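Local coordinates for protein BpsB (PgaB), Poly-beta-1,6-N-acetyl-D-glucosamine N-deacetylase (Bordetella bronchiseptica RB50, PDB 5BU6) that removes acetyl groups from the N-acetylglucosamine units of the biofilm polysaccharide poly-beta-1,6-N-acetyl-D-glucosamine, as a metal-dependent family 4 carbohydrate esterase, at residues Thr42-Phe47 with Phe94-Ala99; Glu191-Val196 with Asn226-Gln231; Arg195-Leu200 with Ala234-Asn239. The protein carries 5 engineered substitutions. One frame throughout, in Å; residues are numbered along the deposited sequence.

Contact 1 of 3, residues Thr42-Phe47 with Phe94-Ala99; sequences TLTDLF and FPLLAA. Engineered in segment 94-99: Ala-98 (natural residue Lys), Ala-99 (natural residue Lys).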
loop_
_atom_site.group_PDB
_atom_site.type_symbol
_atom_site.label_atom_id
_atom_site.label_comp_id
_atom_site.label_asym_id
_atom_site.label_seq_id
_atom_site.Cartn_x
_atom_site.Cartn_y
_atom_site.Cartn_z
ATOM N N THR A 42 -17.979 4.869 -9.324
ATOM C CA THR A 42 -17.646 5.965 -8.424
ATOM C C THR A 42 -17.386 5.430 -7.031
ATOM O O THR A 42 -17.861 4.353 -6.692
ATOM C CB THR A 42 -18.770 7.015 -8.356
ATOM O OG1 THR A 42 -19.946 6.421 -7.797
ATOM C CG2 THR A 42 -19.090 7.540 -9.733
ATOM N N LEU A 43 -16.625 6.173 -6.228
ATOM C CA LEU A 43 -16.290 5.741 -4.879
ATOM C C LEU A 43 -17.546 5.586 -4.020
ATOM O O LEU A 43 -17.666 4.630 -3.259
ATOM C CB LEU A 43 -15.319 6.721 -4.222
ATOM C CG LEU A 43 -14.765 6.277 -2.864
ATOM C CD1 LEU A 43 -14.028 4.953 -2.963
ATOM C CD2 LEU A 43 -13.865 7.347 -2.275
ATOM N N THR A 44 -18.484 6.519 -4.154
ATOM C CA THR A 44 -19.713 6.441 -3.382
ATOM C C THR A 44 -20.471 5.169 -3.728
ATOM O O THR A 44 -20.934 4.447 -2.841
ATOM C CB THR A 44 -20.625 7.654 -3.621
ATOM O OG1 THR A 44 -20.707 7.927 -5.026
ATOM C CG2 THR A 44 -20.079 8.867 -2.898
ATOM N N ASP A 45 -20.570 4.891 -5.021
ATOM C CA ASP A 45 -21.225 3.683 -5.499
ATOM C C ASP A 45 -20.506 2.429 -4.980
ATOM O O ASP A 45 -21.154 1.446 -4.620
ATOM C CB ASP A 45 -21.286 3.682 -7.028
ATOM C CG ASP A 45 -22.272 2.676 -7.575
ATOM O OD1 ASP A 45 -23.344 2.487 -6.960
ATOM O OD2 ASP A 45 -21.974 2.074 -8.628
ATOM N N LEU A 46 -19.178 2.465 -4.923
ATOM C CA LEU A 46 -18.428 1.346 -4.351
ATOM C C LEU A 46 -18.787 1.124 -2.887
ATOM O O LEU A 46 -18.957 -0.014 -2.456
ATOM C CB LEU A 46 -16.923 1.552 -4.464
ATOM C CG LEU A 46 -16.265 1.297 -5.816
ATOM C CD1 LEU A 46 -14.784 1.054 -5.599
ATOM C CD2 LEU A 46 -16.911 0.133 -6.559
ATOM N N PHE A 47 -18.906 2.209 -2.126
ATOM C CA PHE A 47 -19.230 2.086 -0.708
ATOM C C PHE A 47 -20.648 1.569 -0.522
ATOM O O PHE A 47 -20.935 0.861 0.437
ATOM C CB PHE A 47 -19.050 3.418 0.011
ATOM C CG PHE A 47 -17.632 3.681 0.443
ATOM C CD1 PHE A 47 -16.570 3.124 -0.247
ATOM C CD2 PHE A 47 -17.364 4.470 1.542
ATOM C CE1 PHE A 47 -15.257 3.362 0.147
ATOM C CE2 PHE A 47 -16.061 4.712 1.943
ATOM C CZ PHE A 47 -15.006 4.160 1.246
ATOM N N PHE A 94 -11.644 10.097 2.976
ATOM C CA PHE A 94 -11.753 10.215 4.435
ATOM C C PHE A 94 -13.191 10.548 4.917
ATOM O O PHE A 94 -13.714 9.862 5.795
ATOM C CB PHE A 94 -10.729 11.253 4.927
ATOM C CG PHE A 94 -10.649 11.393 6.428
ATOM C CD1 PHE A 94 -10.750 10.286 7.256
ATOM C CD2 PHE A 94 -10.423 12.639 7.006
ATOM C CE1 PHE A 94 -10.669 10.419 8.642
ATOM C CE2 PHE A 94 -10.330 12.780 8.387
ATOM C CZ PHE A 94 -10.454 11.659 9.207
ATOM N N PRO A 95 -13.851 11.565 4.324
ATOM C CA PRO A 95 -15.210 11.837 4.820
ATOM C C PRO A 95 -16.221 10.762 4.442
ATOM O O PRO A 95 -17.236 10.646 5.115
ATOM C CB PRO A 95 -15.572 13.185 4.172
ATOM C CG PRO A 95 -14.625 13.362 3.063
ATOM C CD PRO A 95 -13.390 12.609 3.386
ATOM N N LEU A 96 -15.957 9.975 3.406
ATOM C CA LEU A 96 -16.823 8.843 3.120
ATOM C C LEU A 96 -16.591 7.728 4.139
ATOM O O LEU A 96 -17.532 7.083 4.588
ATOM C CB LEU A 96 -16.598 8.325 1.702
ATOM C CG LEU A 96 -17.396 8.996 0.581
ATOM C CD1 LEU A 96 -17.070 8.335 -0.745
ATOM C CD2 LEU A 96 -18.892 8.934 0.853
ATOM N N LEU A 97 -15.338 7.486 4.494
ATOM C CA LEU A 97 -15.045 6.517 5.539
ATOM C C LEU A 97 -15.781 6.887 6.822
ATOM O O LEU A 97 -16.376 6.036 7.476
ATOM C CB LEU A 97 -13.548 6.448 5.795
ATOM C CG LEU A 97 -12.732 5.867 4.643
ATOM C CD1 LEU A 97 -11.271 5.912 4.998
ATOM C CD2 LEU A 97 -13.156 4.429 4.341
ATOM N N ALA A 98 -15.756 8.169 7.167
ATOM C CA ALA A 98 -16.453 8.650 8.358
ATOM C C ALA A 98 -17.961 8.461 8.252
ATOM O O ALA A 98 -18.606 8.003 9.195
ATOM C CB ALA A 98 -16.119 10.111 8.608
ATOM N N ALA A 99 -18.525 8.819 7.102
ATOM C CA ALA A 99 -19.963 8.752 6.901
ATOM C C ALA A 99 -20.499 7.320 6.953
ATOM O O ALA A 99 -21.588 7.089 7.455
ATOM C CB ALA A 99 -20.338 9.406 5.576
#
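Two neighbouring helices on the outside of the distorted (beta/alpha) barrel of family 4 carbohydrate esterases, 43-52 and 88-100, run side by side here. Their short segments point the same way, 25° apart with the axes 11.1 Å from each other, and apolar side chains dominate the junction.

The apolar packing centres on Leu-96, whose CG is anti to the carbonyl carbon (chi1 -87°) and whose extended chain points at helix 43-52. Its CD1 is wedged between two residues of that helix, 3.7 Å from Leu-43 CD2 and equally near the methyl of Thr-44. The two leucines lie alongside with their tips pointing opposite ways, whereas the Thr-44 methyl comes in crosswise and also touches Leu-96 CD2. One turn further on, the ring of Phe-47 leans obliquely against the base of Leu-96, CE2 lying 3.7 Å from Leu-96 CB, and its rim also reaches the backbone carbonyl of Leu-96. Phe-100 packs edge-to-face with this ring, and Tyr-102 also meets it.

The polar groups serve the helix start instead. Thr-42 is the N-cap of helix 43-52: its OG1 accepts from Asp-45 N at 3.2 Å. A backbone hydrogen bond joins Leu-43 to Glu-266 at the end of strand 261-266.

The tip of the Phe-47 ring meets the second leucine, CZ standing 3.6 Å from Leu-97 CD2.

Contact 2 of 3, residues Glu191-Val196 with Asn226-Gln231; sequences EYRARV and NRDTDQ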
loop_
_atom_site.group_PDB
_atom_site.type_symbol
_atom_site.label_atom_id
_atom_site.label_comp_id
_atom_site.label_asym_id
_atom_site.label_seq_id
_atom_site.Cartn_x
_atom_site.Cartn_y
_atom_site.Cartn_z
ATOM N N GLU A 191 24.485 -5.445 -0.522
ATOM C CA GLU A 191 24.091 -4.098 -0.953
ATOM C C GLU A 191 22.584 -3.986 -1.164
ATOM O O GLU A 191 21.938 -3.015 -0.736
ATOM C CB GLU A 191 24.820 -3.713 -2.245
ATOM C CG GLU A 191 26.328 -3.586 -2.108
ATOM C CD GLU A 191 27.027 -3.417 -3.450
ATOM O OE1 GLU A 191 26.401 -3.694 -4.494
ATOM O OE2 GLU A 191 28.205 -3.007 -3.461
ATOM N N TYR A 192 22.022 -4.987 -1.831
ATOM C CA TYR A 192 20.591 -5.014 -2.110
ATOM C C TYR A 192 19.758 -5.036 -0.830
ATOM O O TYR A 192 18.839 -4.232 -0.662
ATOM C CB TYR A 192 20.272 -6.231 -2.977
ATOM C CG TYR A 192 18.816 -6.563 -3.106
ATOM C CD1 TYR A 192 17.895 -5.623 -3.562
ATOM C CD2 TYR A 192 18.363 -7.839 -2.814
ATOM C CE1 TYR A 192 16.546 -5.951 -3.689
ATOM C CE2 TYR A 192 17.043 -8.176 -2.946
ATOM C CZ TYR A 192 16.133 -7.236 -3.381
ATOM O OH TYR A 192 14.819 -7.607 -3.511
ATOM N N ARG A 193 20.095 -5.947 0.078
ATOM C CA ARG A 193 19.391 -6.045 1.357
ATOM C C ARG A 193 19.471 -4.736 2.120
ATOM O O ARG A 193 18.465 -4.259 2.653
ATOM C CB ARG A 193 19.978 -7.183 2.206
ATOM C CG ARG A 193 19.470 -8.558 1.833
ATOM C CD ARG A 193 20.183 -9.669 2.628
ATOM N NE ARG A 193 19.465 -10.927 2.483
ATOM C CZ ARG A 193 18.534 -11.358 3.330
ATOM N NH1 ARG A 193 18.227 -10.636 4.401
ATOM N NH2 ARG A 193 17.921 -12.514 3.111
ATOM N N ALA A 194 20.671 -4.163 2.166
ATOM C CA ALA A 194 20.907 -2.892 2.859
ATOM C C ALA A 194 20.030 -1.762 2.305
ATOM O O ALA A 194 19.431 -0.995 3.067
ATOM C CB ALA A 194 22.368 -2.511 2.775
ATOM N N ARG A 195 19.953 -1.656 0.980
ATOM C CA ARG A 195 19.133 -0.614 0.369
ATOM C C ARG A 195 17.668 -0.779 0.761
ATOM O O ARG A 195 17.031 0.181 1.212
ATOM C CB ARG A 195 19.297 -0.621 -1.159
ATOM C CG ARG A 195 18.444 0.409 -1.909
ATOM C CD ARG A 195 18.833 0.493 -3.402
ATOM N NE ARG A 195 18.680 -0.789 -4.101
ATOM C CZ ARG A 195 17.518 -1.262 -4.546
ATOM N NH1 ARG A 195 16.408 -0.560 -4.380
ATOM N NH2 ARG A 195 17.465 -2.433 -5.165
ATOM N N VAL A 196 17.121 -1.984 0.612
ATOM C CA VAL A 196 15.721 -2.194 0.963
ATOM C C VAL A 196 15.481 -1.998 2.465
ATOM O O VAL A 196 14.483 -1.392 2.858
ATOM C CB VAL A 196 15.230 -3.591 0.558
ATOM C CG1 VAL A 196 13.821 -3.809 1.038
ATOM C CG2 VAL A 196 15.325 -3.768 -0.962
ATOM N N ASN A 226 10.045 -10.385 -2.415
ATOM C CA ASN A 226 10.602 -11.726 -2.507
ATOM C C ASN A 226 11.083 -12.177 -1.142
ATOM O O ASN A 226 10.816 -11.519 -0.137
ATOM C CB ASN A 226 11.740 -11.786 -3.537
ATOM C CG ASN A 226 12.827 -10.744 -3.285
ATOM O OD1 ASN A 226 13.280 -10.552 -2.157
ATOM N ND2 ASN A 226 13.257 -10.073 -4.351
ATOM N N ARG A 227 11.785 -13.300 -1.112
ATOM C CA ARG A 227 12.316 -13.853 0.124
ATOM C C ARG A 227 13.165 -12.832 0.879
ATOM O O ARG A 227 13.025 -12.664 2.093
ATOM C CB ARG A 227 13.149 -15.100 -0.188
ATOM C CG ARG A 227 12.845 -16.285 0.694
ATOM C CD ARG A 227 13.297 -16.014 2.112
ATOM N NE ARG A 227 13.032 -17.139 3.000
ATOM C CZ ARG A 227 13.459 -17.210 4.256
ATOM N NH1 ARG A 227 14.176 -16.219 4.769
ATOM N NH2 ARG A 227 13.172 -18.271 4.996
ATOM N N ASP A 228 14.049 -12.156 0.153
ATOM C CA ASP A 228 14.959 -11.191 0.769
ATOM C C ASP A 228 14.217 -9.979 1.341
ATOM O O ASP A 228 14.534 -9.520 2.436
ATOM C CB ASP A 228 16.016 -10.734 -0.238
ATOM C CG ASP A 228 16.993 -11.848 -0.608
ATOM O OD1 ASP A 228 17.384 -12.628 0.289
ATOM O OD2 ASP A 228 17.367 -11.943 -1.799
ATOM N N THR A 229 13.233 -9.454 0.612
ATOM C CA THR A 229 12.533 -8.284 1.111
ATOM C C THR A 229 11.647 -8.642 2.301
ATOM O O THR A 229 11.463 -7.821 3.189
ATOM C CB THR A 229 11.673 -7.592 0.021
ATOM O OG1 THR A 229 10.570 -8.425 -0.338
ATOM C CG2 THR A 229 12.497 -7.308 -1.210
ATOM N N ASP A 230 11.099 -9.852 2.324
ATOM C CA ASP A 230 10.244 -10.247 3.443
ATOM C C ASP A 230 11.080 -10.401 4.709
ATOM O O ASP A 230 10.654 -10.024 5.799
ATOM C CB ASP A 230 9.490 -11.537 3.124
ATOM C CG ASP A 230 8.466 -11.342 2.000
ATOM O OD1 ASP A 230 8.123 -10.174 1.715
ATOM O OD2 ASP A 230 8.020 -12.337 1.398
ATOM N N GLN A 231 12.285 -10.925 4.551
ATOM C CA GLN A 231 13.185 -11.116 5.684
ATOM C C GLN A 231 13.629 -9.772 6.252
ATOM O O GLN A 231 13.683 -9.568 7.458
ATOM C CB GLN A 231 14.393 -11.935 5.254
ATOM C CG GLN A 231 15.332 -12.269 6.386
ATOM C CD GLN A 231 16.591 -12.943 5.884
ATOM O OE1 GLN A 231 16.578 -13.608 4.844
ATOM N NE2 GLN A 231 17.692 -12.763 6.609
#
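Arg-193 reaches across from helix 189-211 and grips two acceptors with one nitrogen. Its NH2 gives a very short bond of 2.5 Å to Gln-231 OE1; the oxygen lies near the guanidinium plane, but the donor stands 60° out of the amide plane of Gln-231, away from the lone pairs. The same NH2 forms a salt bridge with Asp-228 OD1 at 2.9 Å, whose hydrogen bond is weak because the N-H points well aside (123°). The guanidinium and carboxylate planes are steeply inclined, so this is no flat two-pronged pairing. An arginine chain extended from CG to NE carries the charge this far, and Glu-235 adds a long, weak ion pair at NH1.

The second polar link is tip to tip: Asn-226 ND2 donates in its own amide plane to Tyr-192 OH, 3.0 Å away at the edge of the ring. The phenol oxygen also bonds to the carbonyl of Ala-174, so this oxygen of helix 189-211 ties the start of helix 227-235 to the loop holding Ala-174. Asn-226 uses its other branch for the helix, OD1 accepting from Thr-229 N at 3.0 Å, while Asn-226 N donates to Thr-229 OG1 at 2.9 Å.

Apolar contacts lie alongside these bonds. Tyr-192 CE2 is 3.9 Å from Asp-228 CB, and Thr-229 CG2 lies 3.3 Å from Tyr-192 OH, oblique to the ring. Val-196 touches that methyl more loosely and also meets Val-232, a turn further along helix 227-235.

The reciprocal pair of bonds between Asn-226 and Thr-229 is a capping box, here opening helix 227-235 where segments 191-196 and 227-231 cross at 46° within the polysaccharide deacetylase domain.

Contact 3 of 3, residues Arg195-Leu200 with Ala234-Asn239; sequences RVRQDL and AEVGLN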
loop_
_atom_site.group_PDB
_atom_site.type_symbol
_atom_site.label_atom_id
_atom_site.label_comp_id
_atom_site.label_asym_id
_atom_site.label_seq_id
_atom_site.Cartn_x
_atom_site.Cartn_y
_atom_site.Cartn_z
ATOM N N ARG A 195 19.953 -1.656 0.980
ATOM C CA ARG A 195 19.133 -0.614 0.369
ATOM C C ARG A 195 17.668 -0.779 0.761
ATOM O O ARG A 195 17.031 0.181 1.212
ATOM C CB ARG A 195 19.297 -0.621 -1.159
ATOM C CG ARG A 195 18.444 0.409 -1.909
ATOM C CD ARG A 195 18.833 0.493 -3.402
ATOM N NE ARG A 195 18.680 -0.789 -4.101
ATOM C CZ ARG A 195 17.518 -1.262 -4.546
ATOM N NH1 ARG A 195 16.408 -0.560 -4.380
ATOM N NH2 ARG A 195 17.465 -2.433 -5.165
ATOM N N VAL A 196 17.121 -1.984 0.612
ATOM C CA VAL A 196 15.721 -2.194 0.963
ATOM C C VAL A 196 15.481 -1.998 2.465
ATOM O O VAL A 196 14.483 -1.392 2.858
ATOM C CB VAL A 196 15.230 -3.591 0.558
ATOM C CG1 VAL A 196 13.821 -3.809 1.038
ATOM C CG2 VAL A 196 15.325 -3.768 -0.962
ATOM N N ARG A 197 16.390 -2.497 3.306
ATOM C CA ARG A 197 16.245 -2.291 4.754
ATOM C C ARG A 197 16.201 -0.823 5.165
ATOM O O ARG A 197 15.311 -0.408 5.899
ATOM C CB ARG A 197 17.377 -2.969 5.524
ATOM C CG ARG A 197 17.024 -3.191 6.987
ATOM C CD ARG A 197 18.192 -3.786 7.753
ATOM N NE ARG A 197 18.505 -5.151 7.338
ATOM C CZ ARG A 197 19.524 -5.483 6.553
ATOM N NH1 ARG A 197 20.334 -4.546 6.085
ATOM N NH2 ARG A 197 19.739 -6.756 6.236
ATOM N N GLN A 198 17.174 -0.050 4.695
ATOM C CA GLN A 198 17.233 1.373 5.001
ATOM C C GLN A 198 15.986 2.091 4.513
ATOM O O GLN A 198 15.459 2.955 5.207
ATOM C CB GLN A 198 18.485 2.002 4.381
ATOM C CG GLN A 198 18.671 3.478 4.694
ATOM C CD GLN A 198 19.217 3.729 6.091
ATOM O OE1 GLN A 198 18.514 3.556 7.089
ATOM N NE2 GLN A 198 20.476 4.150 6.166
ATOM N N ASP A 199 15.501 1.714 3.331
ATOM C CA ASP A 199 14.259 2.276 2.810
ATOM C C ASP A 199 13.087 2.053 3.764
ATOM O O ASP A 199 12.388 2.994 4.120
ATOM C CB ASP A 199 13.924 1.674 1.450
ATOM C CG ASP A 199 12.765 2.379 0.778
ATOM O OD1 ASP A 199 11.602 2.087 1.145
ATOM O OD2 ASP A 199 13.016 3.229 -0.106
ATOM N N LEU A 200 12.866 0.806 4.177
ATOM C CA LEU A 200 11.732 0.523 5.051
ATOM C C LEU A 200 11.896 1.221 6.399
ATOM O O LEU A 200 10.927 1.759 6.947
ATOM C CB LEU A 200 11.563 -0.992 5.251
ATOM C CG LEU A 200 11.289 -1.770 3.963
ATOM C CD1 LEU A 200 11.067 -3.253 4.226
ATOM C CD2 LEU A 200 10.108 -1.167 3.234
ATOM N N ALA A 234 10.861 -7.995 8.109
ATOM C CA ALA A 234 10.782 -8.584 9.449
ATOM C C ALA A 234 11.825 -7.991 10.399
ATOM O O ALA A 234 11.542 -7.764 11.574
ATOM C CB ALA A 234 10.948 -10.075 9.373
ATOM N N GLU A 235 13.023 -7.731 9.881
ATOM C CA GLU A 235 14.099 -7.171 10.700
ATOM C C GLU A 235 13.746 -5.780 11.200
ATOM O O GLU A 235 14.120 -5.414 12.309
ATOM C CB GLU A 235 15.422 -7.113 9.924
ATOM C CG GLU A 235 16.020 -8.469 9.593
ATOM C CD GLU A 235 17.132 -8.373 8.568
ATOM O OE1 GLU A 235 17.606 -7.249 8.301
ATOM O OE2 GLU A 235 17.522 -9.423 8.021
ATOM N N VAL A 236 13.027 -5.001 10.395
ATOM C CA VAL A 236 12.674 -3.656 10.837
ATOM C C VAL A 236 11.305 -3.625 11.520
ATOM O O VAL A 236 10.796 -2.552 11.829
ATOM C CB VAL A 236 12.692 -2.639 9.681
ATOM C CG1 VAL A 236 14.075 -2.585 9.056
ATOM C CG2 VAL A 236 11.660 -2.989 8.653
ATOM N N GLY A 237 10.726 -4.800 11.765
ATOM C CA GLY A 237 9.484 -4.898 12.527
ATOM C C GLY A 237 8.186 -4.749 11.745
ATOM O O GLY A 237 7.125 -4.470 12.314
ATOM N N LEU A 238 8.255 -4.932 10.434
ATOM C CA LEU A 238 7.065 -4.848 9.603
ATOM C C LEU A 238 6.605 -6.245 9.224
ATOM O O LEU A 238 6.844 -6.692 8.103
ATOM C CB LEU A 238 7.345 -4.015 8.359
ATOM C CG LEU A 238 7.781 -2.580 8.628
ATOM C CD1 LEU A 238 7.972 -1.838 7.318
ATOM C CD2 LEU A 238 6.781 -1.860 9.525
ATOM N N ASN A 239 5.966 -6.938 10.169
ATOM C CA ASN A 239 5.579 -8.340 9.987
ATOM C C ASN A 239 4.230 -8.545 9.300
ATOM O O ASN A 239 3.724 -9.660 9.238
ATOM C CB ASN A 239 5.561 -9.047 11.331
ATOM C CG ASN A 239 6.918 -9.048 11.994
ATOM O OD1 ASN A 239 7.087 -8.529 13.098
ATOM N ND2 ASN A 239 7.904 -9.620 11.314
#
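A single carboxylate oxygen takes two N-H groups of one arginine: Glu-235 OE1 lies 2.5 Å from Arg-197 NE, a very short bond, and 3.0 Å from Arg-197 NH2, a weak one. The two flat groups are nearly coplanar, 7° apart. OE1 sits at the guanidinium edge, 11° out of its plane, and NE approaches that oxygen almost along the C-O axis. A bend at chi3 of Arg-197 (-68°) turns the edge to the glutamate, whose own chain is extended beyond CG. With Arg-193 as a second positive group nearby, the ionised acid would probably be favoured.

Beneath the charges, Val-236 packs with both branches. CG1 meets Arg-197 CG at 3.7 Å, and CG2 meets Leu-200 CB at 3.9 Å. Leu-238 CD1 approaches the same CB from further along the chain, at 4.2 Å, and its side chain also touches Ile-215.

Gly-237, with positive phi, lets the chain turn away here: Gly-237 N bonds to Ala-234 O at 3.1 Å, and Leu-238 N bonds to Ala-233 O. Gly-237 is the C-prime residue of a Schellman motif ending helix 227-235, after which the chain enters strand 240-242.

In the fold
From the N terminus, contact 1 comes first, joining helix 43-52 to helix 88-100 and closing a loop of 46 residues that includes strand 77-83 of the parallel sheet. It stands in series before the others. Contacts 2 and 3 start from overlapping parts of helix 189-211, sharing Arg-195 and Val-196, and close loops of 29 and 33 residues; contact 3 both starts and ends later, so these loops cross without nesting. Contact 2 holds the beginning of helix 227-235, contact 3 its end and the turn beyond. Their centres are about 8 Å apart. Contact 1 lies on the opposite side of the chain's centre, its centre about 36 Å from that of contact 2.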